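Local structure of putative membrane protein (Corynebacterium diphtheriae NCTC 13129, 3C8I) at residues Ala19-Glu23 with Leu125-Asp129. The protein is of unknown function, a DUF3239 family member probably anchored in the membrane, of which this chain is the C-terminal part. Sequence-based numbering, arbitrary orientation.
Sequences AMIAE and LNKLD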
# COMPACT_ATOMS: atom_id res chain seq x y z
N ALA B 19 19.35 -4.22 10.42
CA ALA B 19 18.62 -2.96 10.40
C ALA B 19 18.98 -2.15 11.66
O ALA B 19 19.49 -2.70 12.65
CB ALA B 19 17.09 -3.19 10.28
N MET B 20 18.72 -0.85 11.62
CA MET B 20 19.13 0.05 12.67
C MET B 20 18.20 1.26 12.70
O MET B 20 17.76 1.74 11.64
CB MET B 20 20.58 0.51 12.38
CG MET B 20 21.29 1.32 13.49
SD MET B 20 23.07 1.56 13.11
CE MET B 20 23.58 -0.12 12.99
N ILE B 21 17.94 1.78 13.90
CA ILE B 21 17.11 2.97 14.04
C ILE B 21 17.91 4.16 13.52
O ILE B 21 19.00 4.48 14.03
CB ILE B 21 16.64 3.23 15.48
CG1 ILE B 21 15.89 2.02 16.06
CG2 ILE B 21 15.80 4.55 15.53
CD1 ILE B 21 15.44 2.21 17.54
N ALA B 22 17.34 4.82 12.51
CA ALA B 22 18.00 5.95 11.82
C ALA B 22 17.41 7.29 12.24
O ALA B 22 18.06 8.34 12.10
CB ALA B 22 17.87 5.75 10.29
N GLU B 23 16.19 7.27 12.76
CA GLU B 23 15.51 8.47 13.20
C GLU B 23 14.38 8.12 14.16
O GLU B 23 13.69 7.11 13.99
CB GLU B 23 14.99 9.25 11.99
CG GLU B 23 14.01 10.36 12.36
CD GLU B 23 13.43 11.05 11.16
OE1 GLU B 23 14.16 11.87 10.58
OE2 GLU B 23 12.25 10.78 10.81
N LEU B 125 24.16 5.24 8.13
CA LEU B 125 22.95 5.75 8.79
C LEU B 125 22.68 7.18 8.44
O LEU B 125 21.52 7.60 8.34
CB LEU B 125 23.05 5.67 10.32
CG LEU B 125 22.47 4.53 11.13
CD1 LEU B 125 22.24 5.05 12.58
CD2 LEU B 125 21.20 3.83 10.54
N ASN B 126 23.78 7.94 8.29
CA ASN B 126 23.71 9.36 7.93
C ASN B 126 23.20 9.63 6.52
O ASN B 126 22.81 10.76 6.22
CB ASN B 126 25.05 10.09 8.23
CG ASN B 126 26.27 9.47 7.52
OD1 ASN B 126 26.18 8.97 6.40
ND2 ASN B 126 27.44 9.56 8.18
N LYS B 127 23.12 8.60 5.67
CA LYS B 127 22.54 8.76 4.32
C LYS B 127 21.01 8.69 4.28
O LYS B 127 20.43 8.67 3.20
CB LYS B 127 23.12 7.74 3.32
CG LYS B 127 24.63 7.85 3.13
CD LYS B 127 25.10 7.17 1.84
CE LYS B 127 26.62 7.28 1.63
NZ LYS B 127 27.29 8.51 2.22
N LEU B 128 20.36 8.68 5.45
CA LEU B 128 18.89 8.63 5.53
C LEU B 128 18.17 9.55 4.55
O LEU B 128 17.21 9.18 3.91
CB LEU B 128 18.42 8.94 6.97
CG LEU B 128 16.92 8.99 7.29
CD1 LEU B 128 16.26 7.65 7.02
CD2 LEU B 128 16.67 9.44 8.75
N ASP B 129 18.62 10.79 4.46
CA ASP B 129 17.90 11.73 3.60
C ASP B 129 18.11 11.42 2.13
O ASP B 129 17.17 11.49 1.38
CB ASP B 129 18.23 13.18 3.98
CG ASP B 129 17.64 13.55 5.34
OD1 ASP B 129 16.39 13.48 5.47
OD2 ASP B 129 18.40 13.86 6.28
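Leu125 lies across the side chain of Met20 at about a right angle, its CG 3.6 Å from Met20 SD. Leu125 CD2 settles between Met20 CB, 3.8 Å away, and Ala22 CB at 3.9 Å, while CD1 lies against both Met20 SD and the carbonyl Ile21 O, 3.6 Å from each. With Met20 CG anti to the backbone N (chi1 -171°) and the chain bent at chi3, the sulfur sits against the leucine fork; the Met20 side chain also touches Trp118, Leu121 and Ser122 of helix 115-124. One turn on, Leu128 spreads its methyls over the bulged end of the strand, CD2 3.7 Å from Glu23 CB and CD1 a looser 4.1 Å from Ala22 CB; Val30 of the next strand backs it. Against this van der Waals packing around buried Met20 stands a more open, polar edge, with Glu23 partly exposed and Asp129 exposed: the Glu23 carboxylate bonds Asn25 and forms salt bridges with Arg132 and with Arg27 of the second subunit, and Arg132 also pairs with Asp129, bridging the two acids. At a classic beta bulge, where Ala22 and Glu23 both face Val30, the strand thus receives two leucines from the junction of helices 115-124 and 128-132, helices packed on an antiparallel sheet in an alpha+beta arrangement.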